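Local coordinates for DUF305 domain-containing protein (Deinococcus radiodurans R1, PDB 3BT5), which is of unknown function but folds into a mostly helical four-helix bundle, consistent with membership of the ferritin-like clan, at residues Q15-M20 / E135-Q140; R41-L46 / R105-L110; R55-Q60 / V143-E148. All coordinates share one frame; numbering follows the deposited sequence. Where two conformers were deposited one is given.

Contact 1 of 3, residues Q15-M20 / E135-Q140; sequences QFVQHM and ERLARQ
Val17 and Leu137 mark the closest approach of the two backbones, with Val17 CA 9.4 Å from Leu137 CA. Residues 15-20 lie on helix 11-37 and residues 135-140 on helix 132-158; both run in the same direction, and regular i to i+4 bonds carry each. In this ferritin-like four-helix bundle they are the first and last long helices, facing each other across the bundle. The spacing is too wide for backbone contact, and the interface is purely apolar. Leu137 spans the gap: CG stands anti to the backbone N (chi1 170°), which extends the chain toward helix 11-37. The neighbouring helices complete the packing: Phe16 also rests on Thr122 of helix 100-122, which Ala138 touches from the other segment, while Val17 meets Met61, Leu65 and Trp68 of helix 41-68. On helix 132-158 itself, Arg139 NH2 lies 2.9 Å from Glu135 OE2 in the conformer given, a pairing left doubtful by a second conformer of the arginine. Across the contact, one methyl does the work for both partners, and all three residues are buried. In loose van der Waals contact, Leu137 CD2 lies 4.3 Å from Val17 CG2 and 4.4 Å from Phe16 CE2, approaching the Phe16 ring obliquely.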
loop_
_atom_site.group_PDB
_atom_site.type_symbol
_atom_site.label_atom_id
_atom_site.label_comp_id
_atom_site.label_asym_id
_atom_site.label_seq_id
_atom_site.Cartn_x
_atom_site.Cartn_y
_atom_site.Cartn_z
ATOM N N GLN A 15 -3.078 -2.609 -16.279
ATOM C CA GLN A 15 -3.257 -3.539 -15.170
ATOM C C GLN A 15 -2.413 -3.133 -13.956
ATOM O O GLN A 15 -2.856 -3.254 -12.803
ATOM C CB GLN A 15 -2.871 -4.955 -15.594
ATOM C CG GLN A 15 -2.856 -5.914 -14.379
ATOM C CD GLN A 15 -2.339 -7.307 -14.710
ATOM O OE1 GLN A 15 -1.137 -7.537 -14.818
ATOM N NE2 GLN A 15 -3.255 -8.229 -14.893
ATOM N N PHE A 16 -1.193 -2.666 -14.204
ATOM C CA PHE A 16 -0.309 -2.234 -13.115
ATOM C C PHE A 16 -0.984 -1.135 -12.291
ATOM O O PHE A 16 -1.054 -1.205 -11.061
ATOM C CB PHE A 16 1.022 -1.720 -13.677
ATOM C CG PHE A 16 1.867 -1.049 -12.658
ATOM C CD1 PHE A 16 2.468 -1.793 -11.644
ATOM C CD2 PHE A 16 2.028 0.323 -12.681
ATOM C CE1 PHE A 16 3.217 -1.150 -10.657
ATOM C CE2 PHE A 16 2.774 0.975 -11.716
ATOM C CZ PHE A 16 3.386 0.227 -10.705
ATOM N N VAL A 17 -1.507 -0.114 -12.962
ATOM C CA VAL A 17 -2.145 0.983 -12.245
ATOM C C VAL A 17 -3.421 0.511 -11.551
ATOM O O VAL A 17 -3.679 0.874 -10.389
ATOM C CB VAL A 17 -2.365 2.195 -13.181
ATOM C CG1 VAL A 17 -3.118 3.329 -12.455
ATOM C CG2 VAL A 17 -1.001 2.711 -13.663
ATOM N N GLN A 18 -4.225 -0.304 -12.229
ATOM C CA GLN A 18 -5.446 -0.807 -11.591
ATOM C C GLN A 18 -5.105 -1.589 -10.317
ATOM O O GLN A 18 -5.739 -1.421 -9.263
ATOM C CB GLN A 18 -6.211 -1.711 -12.545
ATOM C CG GLN A 18 -6.890 -0.945 -13.672
ATOM C CD GLN A 18 -7.473 -1.894 -14.725
ATOM O OE1 GLN A 18 -6.947 -2.998 -14.946
ATOM N NE2 GLN A 18 -8.531 -1.454 -15.405
ATOM N N HIS A 19 -4.121 -2.479 -10.423
ATOM C CA HIS A 19 -3.752 -3.279 -9.262
ATOM C C HIS A 19 -3.139 -2.452 -8.162
ATOM O O HIS A 19 -3.436 -2.674 -6.965
ATOM C CB HIS A 19 -2.772 -4.355 -9.652
ATOM C CG HIS A 19 -3.405 -5.517 -10.344
ATOM N ND1 HIS A 19 -2.656 -6.518 -10.931
ATOM C CD2 HIS A 19 -4.701 -5.857 -10.521
ATOM C CE1 HIS A 19 -3.473 -7.422 -11.449
ATOM N NE2 HIS A 19 -4.718 -7.045 -11.222
ATOM N N MET A 20 -2.280 -1.492 -8.517
ATOM C CA MET A 20 -1.633 -0.696 -7.474
ATOM C C MET A 20 -2.638 0.198 -6.758
ATOM O O MET A 20 -2.490 0.480 -5.573
ATOM C CB MET A 20 -0.496 0.136 -8.057
ATOM C CG MET A 20 0.380 0.749 -7.021
ATOM S SD MET A 20 1.215 -0.435 -5.920
ATOM C CE MET A 20 2.270 -1.264 -7.114
ATOM N N GLU A 135 6.515 5.472 -15.660
ATOM C CA GLU A 135 7.851 5.323 -15.092
ATOM C C GLU A 135 8.027 6.240 -13.882
ATOM O O GLU A 135 8.584 5.836 -12.856
ATOM C CB GLU A 135 8.947 5.611 -16.145
ATOM C CG GLU A 135 10.341 5.293 -15.601
ATOM C CD GLU A 135 11.474 5.678 -16.527
ATOM O OE1 GLU A 135 11.227 6.397 -17.524
ATOM O OE2 GLU A 135 12.621 5.261 -16.238
ATOM N N ARG A 136 7.539 7.469 -14.006
ATOM C CA ARG A 136 7.669 8.455 -12.934
ATOM C C ARG A 136 6.930 7.959 -11.692
ATOM O O ARG A 136 7.482 7.940 -10.577
ATOM C CB ARG A 136 7.122 9.810 -13.400
ATOM C CG ARG A 136 7.354 10.968 -12.440
ATOM C CD ARG A 136 6.961 12.313 -13.066
ATOM N NE ARG A 136 5.547 12.367 -13.445
ATOM C CZ ARG A 136 5.100 12.451 -14.699
ATOM N NH1 ARG A 136 3.793 12.495 -14.937
ATOM N NH2 ARG A 136 5.952 12.495 -15.718
ATOM N N LEU A 137 5.680 7.556 -11.888
ATOM C CA LEU A 137 4.853 7.016 -10.792
ATOM C C LEU A 137 5.533 5.815 -10.140
ATOM O O LEU A 137 5.613 5.698 -8.903
ATOM C CB LEU A 137 3.506 6.579 -11.340
ATOM C CG LEU A 137 2.631 5.784 -10.363
ATOM C CD1 LEU A 137 2.152 6.704 -9.245
ATOM C CD2 LEU A 137 1.439 5.118 -11.084
ATOM N N ALA A 138 6.049 4.923 -10.977
ATOM C CA ALA A 138 6.724 3.733 -10.463
ATOM C C ALA A 138 7.916 4.107 -9.580
ATOM O O ALA A 138 8.115 3.543 -8.488
ATOM C CB ALA A 138 7.171 2.842 -11.608
ATOM N N ARG A 139 8.741 5.027 -10.060
ATOM C CA ARG A 139 9.871 5.465 -9.251
ATOM C C ARG A 139 9.405 6.050 -7.913
ATOM O O ARG A 139 9.973 5.734 -6.850
ATOM C CB ARG A 139 10.726 6.452 -10.053
ATOM C CG ARG A 139 11.309 5.798 -11.304
ATOM C CD ARG A 139 12.363 6.634 -12.017
ATOM N NE ARG A 139 12.929 5.889 -13.142
ATOM C CZ ARG A 139 13.884 4.966 -13.031
ATOM N NH1 ARG A 139 14.398 4.675 -11.842
ATOM N NH2 ARG A 139 14.331 4.332 -14.109
ATOM N N GLN A 140 8.370 6.886 -7.944
ATOM C CA GLN A 140 7.836 7.476 -6.696
ATOM C C GLN A 140 7.336 6.418 -5.718
ATOM O O GLN A 140 7.573 6.503 -4.507
ATOM C CB GLN A 140 6.732 8.499 -6.977
ATOM C CG GLN A 140 7.227 9.759 -7.687
ATOM C CD GLN A 140 6.093 10.572 -8.304
ATOM O OE1 GLN A 140 4.913 10.304 -8.061
ATOM N NE2 GLN A 140 6.450 11.563 -9.117
#

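Contact 2 of 3, residues R41-L46 / R105-L110; sequences RTVRSL and RQFLRL
The Phe107 ring meets Val43 obliquely: Val43 CG1 stands 4.4 Å from Phe107 CD2. The second flat group, the guanidinium of Arg109, has the backbone oxygen of Arg105 over one face, displaced toward the rim, and the amide of Gln106 at its edge. Phe107 belongs to the packing between helices of a four-helix, ferritin-like bundle, whereas the Arg109 pair decorates the far side of its own helix. Residues 41-46, at the start of helix 41-68, and residues 105-110 of helix 100-122 run in the same direction, with Val43 CA 8.7 Å from Leu108 CA. The tightest apolar touch joins two leucines, Leu46 CD2 lying 3.7 Å from Leu108 CD2, where the side chains cross obliquely. Leu46 has CG anti to the backbone N (chi1 -180°), while in Leu108 it lies anti to the carbonyl carbon (chi1 -65°), which swings a methyl across to Leu46 although CB does not point there. The other two long helices flank the contact: Met34 of helix 11-37 touches Val43 and Phe107, and Leu46 packs on Thr151, Met152 and Val155 of helix 132-158. No hydrogen bond crosses between the two segments; Ser45 and Arg109 bond within their own helices, while Arg44 NH1 bonds to Leu35 O and Ser38 O. Ser45 OG is 2.9 Å from Arg41 O, which Ser45 N reaches from the opposite face of the carbonyl plane. Gln106 OE1 accepts two bonds of 2.8 Å, from Arg109 NE and Arg109 NH1, the latter on a lone pair in the carbonyl plane.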
loop_
_atom_site.group_PDB
_atom_site.type_symbol
_atom_site.label_atom_id
_atom_site.label_comp_id
_atom_site.label_asym_id
_atom_site.label_seq_id
_atom_site.Cartn_x
_atom_site.Cartn_y
_atom_site.Cartn_z
ATOM N N ARG A 41 1.699 7.523 20.459
ATOM C CA ARG A 41 1.862 8.636 19.532
ATOM C C ARG A 41 2.741 8.214 18.360
ATOM O O ARG A 41 2.516 8.623 17.227
ATOM C CB ARG A 41 2.475 9.856 20.238
ATOM C CG ARG A 41 1.463 10.937 20.585
ATOM C CD ARG A 41 2.133 12.118 21.288
ATOM N NE ARG A 41 2.774 11.699 22.533
ATOM C CZ ARG A 41 2.138 11.571 23.695
ATOM N NH1 ARG A 41 0.837 11.829 23.779
ATOM N NH2 ARG A 41 2.801 11.180 24.772
ATOM N N THR A 42 3.735 7.382 18.637
ATOM C CA THR A 42 4.642 6.901 17.598
ATOM C C THR A 42 3.891 6.152 16.495
ATOM O O THR A 42 4.010 6.471 15.295
ATOM C CB THR A 42 5.706 5.977 18.188
ATOM O OG1 THR A 42 6.569 6.734 19.051
ATOM C CG2 THR A 42 6.521 5.342 17.080
ATOM N N VAL A 43 3.112 5.155 16.896
ATOM C CA VAL A 43 2.355 4.347 15.939
ATOM C C VAL A 43 1.277 5.176 15.229
ATOM O O VAL A 43 1.065 5.061 14.014
ATOM C CB VAL A 43 1.696 3.138 16.655
ATOM C CG1 VAL A 43 0.746 2.385 15.707
ATOM C CG2 VAL A 43 2.787 2.221 17.221
ATOM N N ARG A 44 0.598 6.028 15.986
ATOM C CA ARG A 44 -0.435 6.877 15.414
ATOM C C ARG A 44 0.118 7.842 14.349
ATOM O O ARG A 44 -0.470 7.999 13.253
ATOM C CB ARG A 44 -1.131 7.676 16.515
ATOM C CG ARG A 44 -1.951 6.838 17.488
ATOM C CD ARG A 44 -2.592 7.741 18.564
ATOM N NE ARG A 44 -3.579 8.626 17.950
ATOM C CZ ARG A 44 -4.828 8.265 17.662
ATOM N NH1 ARG A 44 -5.256 7.047 17.968
ATOM N NH2 ARG A 44 -5.659 9.121 17.078
ATOM N N SER A 45 1.248 8.468 14.671
ATOM C CA SER A 45 1.911 9.415 13.770
ATOM C C SER A 45 2.290 8.708 12.474
ATOM O O SER A 45 2.070 9.200 11.365
ATOM C CB SER A 45 3.183 9.966 14.424
ATOM O OG SER A 45 2.869 10.857 15.485
ATOM N N LEU A 46 2.873 7.535 12.629
ATOM C CA LEU A 46 3.294 6.761 11.494
ATOM C C LEU A 46 2.086 6.330 10.635
ATOM O O LEU A 46 2.126 6.419 9.395
ATOM C CB LEU A 46 4.109 5.576 12.001
ATOM C CG LEU A 46 4.651 4.628 10.939
ATOM C CD1 LEU A 46 5.512 5.336 9.875
ATOM C CD2 LEU A 46 5.405 3.497 11.620
ATOM N N ARG A 105 2.004 -4.286 16.718
ATOM C CA ARG A 105 3.070 -5.032 16.061
ATOM C C ARG A 105 2.586 -5.657 14.769
ATOM O O ARG A 105 3.322 -5.666 13.777
ATOM C CB ARG A 105 3.659 -6.090 16.994
ATOM C CG ARG A 105 4.430 -5.439 18.120
ATOM C CD ARG A 105 5.103 -6.472 19.020
ATOM N NE ARG A 105 6.088 -7.273 18.295
ATOM C CZ ARG A 105 7.349 -6.902 18.070
ATOM N NH1 ARG A 105 7.791 -5.726 18.505
ATOM N NH2 ARG A 105 8.167 -7.704 17.398
ATOM N N GLN A 106 1.375 -6.222 14.781
ATOM C CA GLN A 106 0.804 -6.801 13.567
ATOM C C GLN A 106 0.642 -5.731 12.485
ATOM O O GLN A 106 0.891 -5.989 11.313
ATOM C CB GLN A 106 -0.556 -7.434 13.886
ATOM C CG GLN A 106 -0.510 -8.862 14.273
ATOM C CD GLN A 106 0.065 -9.728 13.156
ATOM O OE1 GLN A 106 1.226 -10.063 13.204
ATOM N NE2 GLN A 106 -0.755 -10.071 12.136
ATOM N N PHE A 107 0.205 -4.540 12.868
ATOM C CA PHE A 107 0.074 -3.457 11.891
ATOM C C PHE A 107 1.395 -3.226 11.163
ATOM O O PHE A 107 1.431 -3.109 9.932
ATOM C CB PHE A 107 -0.408 -2.177 12.581
ATOM C CG PHE A 107 -0.221 -0.944 11.761
ATOM C CD1 PHE A 107 -1.086 -0.670 10.707
ATOM C CD2 PHE A 107 0.804 -0.050 12.050
ATOM C CE1 PHE A 107 -0.939 0.468 9.947
ATOM C CE2 PHE A 107 0.974 1.099 11.270
ATOM C CZ PHE A 107 0.108 1.343 10.211
ATOM N N LEU A 108 2.488 -3.157 11.922
ATOM C CA LEU A 108 3.792 -2.907 11.320
ATOM C C LEU A 108 4.220 -4.088 10.449
ATOM O O LEU A 108 4.677 -3.884 9.323
ATOM C CB LEU A 108 4.839 -2.639 12.405
ATOM C CG LEU A 108 4.533 -1.351 13.170
ATOM C CD1 LEU A 108 5.366 -1.290 14.477
ATOM C CD2 LEU A 108 4.806 -0.128 12.309
ATOM N N ARG A 109 4.058 -5.320 10.946
ATOM C CA ARG A 109 4.428 -6.478 10.142
ATOM C C ARG A 109 3.611 -6.538 8.850
ATOM O O ARG A 109 4.162 -6.816 7.779
ATOM C CB ARG A 109 4.275 -7.764 10.943
ATOM C CG ARG A 109 5.240 -7.867 12.099
ATOM C CD ARG A 109 5.155 -9.245 12.664
ATOM N NE ARG A 109 3.941 -9.404 13.451
ATOM C CZ ARG A 109 3.918 -9.395 14.784
ATOM N NH1 ARG A 109 2.777 -9.549 15.432
ATOM N NH2 ARG A 109 5.046 -9.239 15.466
ATOM N N LEU A 110 2.309 -6.309 8.945
ATOM C CA LEU A 110 1.467 -6.382 7.768
ATOM C C LEU A 110 1.793 -5.269 6.805
ATOM O O LEU A 110 1.822 -5.493 5.599
ATOM C CB LEU A 110 -0.025 -6.312 8.151
ATOM C CG LEU A 110 -0.550 -7.522 8.947
ATOM C CD1 LEU A 110 -1.957 -7.223 9.421
ATOM C CD2 LEU A 110 -0.520 -8.804 8.073
#

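Contact 3 of 3, residues R55-Q60 / V143-E148; sequences REQMRQ and VTQRGE
Gln57 pushes its amide nitrogen against the side chain of Thr144, with Gln57 NE2 3.3 Å from Thr144 OG1 and 3.6 Å from Thr144 CB. The two side chains approach from opposite directions, and this meeting accounts for most of a small interface. Gln57 sits on helix 41-68 and Thr144 on helix 132-158, neighbouring antiparallel helices of the four-helix bundle; Gln57 CA and Thr144 CA are still 9.7 Å apart, so a long side chain is needed to close the distance. Gln57 supplies it by staying extended beyond CG (chi2 170°), and the terminal amide thereby reaches the other helix. Gln145, one residue after Thr144, is instead bent at chi2 (-46°). That bend carries Gln145 OE1 to 4.2 Å from Gln57 OE1, where the two side chains pass obliquely and their amide planes stand 49° apart. Two oxygens facing each other do not bond, and the evidence is of proximity alone. The stronger polar partners lie just outside the two segments: Gln57 OE1 is hydrogen-bonded to His24 of helix 11-37, and Thr144 OG1 to Gln140 O in the preceding turn of its own helix. Further along, Glu148 is hydrogen-bonded to Ser53 through OE2 and to His115 of helix 100-122 through OE1. Polar side chains thus take part in the interior here, mixed with apolar packing such as Gln57 on Ile141. The His24 bond to OE1 fixes the rotation of the Gln57 amide, and with it the side on which NE2 faces Thr144.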
loop_
_atom_site.group_PDB
_atom_site.type_symbol
_atom_site.label_atom_id
_atom_site.label_comp_id
_atom_site.label_asym_id
_atom_site.label_seq_id
_atom_site.Cartn_x
_atom_site.Cartn_y
_atom_site.Cartn_z
ATOM N N ARG A 55 -2.507 7.965 -0.094
ATOM C CA ARG A 55 -3.594 8.677 -0.760
ATOM C C ARG A 55 -3.101 9.601 -1.890
ATOM O O ARG A 55 -3.762 9.732 -2.923
ATOM C CB ARG A 55 -4.423 9.456 0.268
ATOM C CG ARG A 55 -5.329 8.551 1.071
ATOM C CD ARG A 55 -6.025 9.291 2.197
ATOM N NE ARG A 55 -6.946 10.295 1.679
ATOM C CZ ARG A 55 -7.851 10.918 2.421
ATOM N NH1 ARG A 55 -7.971 10.601 3.705
ATOM N NH2 ARG A 55 -8.647 11.842 1.881
ATOM N N GLU A 56 -1.958 10.251 -1.695
ATOM C CA GLU A 56 -1.402 11.116 -2.737
ATOM C C GLU A 56 -1.131 10.304 -3.995
ATOM O O GLU A 56 -1.441 10.726 -5.108
ATOM C CB GLU A 56 -0.105 11.756 -2.259
ATOM C CG GLU A 56 0.507 12.726 -3.268
ATOM C CD GLU A 56 1.927 13.180 -2.890
ATOM O OE1 GLU A 56 2.382 12.910 -1.756
ATOM O OE2 GLU A 56 2.593 13.809 -3.745
ATOM N N GLN A 57 -0.578 9.108 -3.831
ATOM C CA GLN A 57 -0.332 8.287 -4.996
ATOM C C GLN A 57 -1.624 7.716 -5.594
ATOM O O GLN A 57 -1.736 7.582 -6.821
ATOM C CB GLN A 57 0.669 7.193 -4.636
ATOM C CG GLN A 57 2.072 7.818 -4.508
ATOM C CD GLN A 57 3.125 6.909 -3.930
ATOM O OE1 GLN A 57 2.882 5.732 -3.655
ATOM N NE2 GLN A 57 4.331 7.459 -3.747
ATOM N N MET A 58 -2.620 7.421 -4.754
ATOM C CA MET A 58 -3.908 6.980 -5.269
ATOM C C MET A 58 -4.527 8.059 -6.136
ATOM O O MET A 58 -5.102 7.746 -7.178
ATOM C CB MET A 58 -4.860 6.628 -4.131
ATOM C CG MET A 58 -4.377 5.380 -3.397
ATOM S SD MET A 58 -5.387 5.047 -1.904
ATOM C CE MET A 58 -6.892 4.460 -2.669
ATOM N N ARG A 59 -4.452 9.325 -5.715
ATOM C CA ARG A 59 -5.045 10.373 -6.549
ATOM C C ARG A 59 -4.395 10.411 -7.936
ATOM O O ARG A 59 -5.076 10.671 -8.963
ATOM C CB ARG A 59 -4.893 11.731 -5.861
ATOM C CG ARG A 59 -5.786 11.865 -4.612
ATOM C CD ARG A 59 -5.911 13.311 -4.124
ATOM N NE ARG A 59 -4.626 13.934 -3.844
ATOM C CZ ARG A 59 -3.948 13.801 -2.703
ATOM N NH1 ARG A 59 -4.422 13.044 -1.710
ATOM N NH2 ARG A 59 -2.788 14.447 -2.544
ATOM N N GLN A 60 -3.077 10.212 -7.983
ATOM C CA GLN A 60 -2.354 10.183 -9.262
ATOM C C GLN A 60 -2.800 9.003 -10.111
ATOM O O GLN A 60 -2.951 9.124 -11.333
ATOM C CB GLN A 60 -0.847 10.060 -9.027
ATOM C CG GLN A 60 -0.184 11.246 -8.348
ATOM C CD GLN A 60 1.316 11.062 -8.262
ATOM O OE1 GLN A 60 1.982 10.782 -9.272
ATOM N NE2 GLN A 60 1.860 11.195 -7.058
ATOM N N VAL A 143 10.409 4.540 -4.133
ATOM C CA VAL A 143 11.118 5.380 -3.164
ATOM C C VAL A 143 10.313 5.517 -1.860
ATOM O O VAL A 143 10.841 5.363 -0.753
ATOM C CB VAL A 143 11.402 6.778 -3.794
ATOM C CG1 VAL A 143 11.821 7.799 -2.739
ATOM C CG2 VAL A 143 12.500 6.658 -4.820
ATOM N N THR A 144 9.033 5.829 -2.003
ATOM C CA THR A 144 8.189 6.064 -0.852
ATOM C C THR A 144 8.022 4.775 -0.036
ATOM O O THR A 144 8.105 4.795 1.214
ATOM C CB THR A 144 6.836 6.637 -1.300
ATOM O OG1 THR A 144 7.072 7.913 -1.914
ATOM C CG2 THR A 144 5.902 6.810 -0.106
ATOM N N GLN A 145 7.812 3.653 -0.719
ATOM C CA GLN A 145 7.591 2.379 -0.009
ATOM C C GLN A 145 8.850 2.038 0.766
ATOM O O GLN A 145 8.759 1.570 1.901
ATOM C CB GLN A 145 7.371 1.188 -0.966
ATOM C CG GLN A 145 6.225 1.178 -1.895
ATOM C CD GLN A 145 5.017 1.568 -1.204
ATOM O OE1 GLN A 145 4.603 2.723 -1.289
ATOM N NE2 GLN A 145 4.412 0.622 -0.471
ATOM N N ARG A 146 10.008 2.205 0.131
ATOM C CA ARG A 146 11.248 1.823 0.776
ATOM C C ARG A 146 11.541 2.718 1.984
ATOM O O ARG A 146 12.032 2.227 2.996
ATOM C CB ARG A 146 12.410 1.807 -0.231
ATOM C CG ARG A 146 12.388 0.591 -1.169
ATOM C CD ARG A 146 13.543 0.593 -2.193
ATOM N NE ARG A 146 13.652 -0.699 -2.879
ATOM C CZ ARG A 146 14.332 -0.899 -4.012
ATOM N NH1 ARG A 146 14.917 0.120 -4.614
ATOM N NH2 ARG A 146 14.377 -2.100 -4.561
ATOM N N GLY A 147 11.238 4.014 1.880
ATOM C CA GLY A 147 11.395 4.892 3.039
ATOM C C GLY A 147 10.506 4.433 4.187
ATOM O O GLY A 147 10.941 4.348 5.335
ATOM N N GLU A 148 9.245 4.139 3.882
ATOM C CA GLU A 148 8.310 3.744 4.936
ATOM C C GLU A 148 8.673 2.388 5.556
ATOM O O GLU A 148 8.519 2.200 6.764
ATOM C CB GLU A 148 6.877 3.764 4.404
ATOM C CG GLU A 148 6.439 5.207 4.125
ATOM C CD GLU A 148 5.040 5.349 3.542
ATOM O OE1 GLU A 148 4.382 4.337 3.175
ATOM O OE2 GLU A 148 4.588 6.520 3.461
#

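How the contacts relate
Helix 11-37 begins the chain and makes its part of contact 1 near its start; that loop closes only when helix 132-158 arrives, tying the first long helix to the last. Contact 2 falls wholly within that span and closes the loop from the start of helix 41-68 to helix 100-122, on the other side of the chain's centre, with contact centres about 25 Å apart. Contact 3 closes the loop from helix 41-68 to helix 132-158 and alternates with both others along the chain, lying between the two levels. It touches contact 1, where Gln140 O lies 3.5 Å from Gln57 NE2, but does not touch contact 2. Together they bind all four long helices.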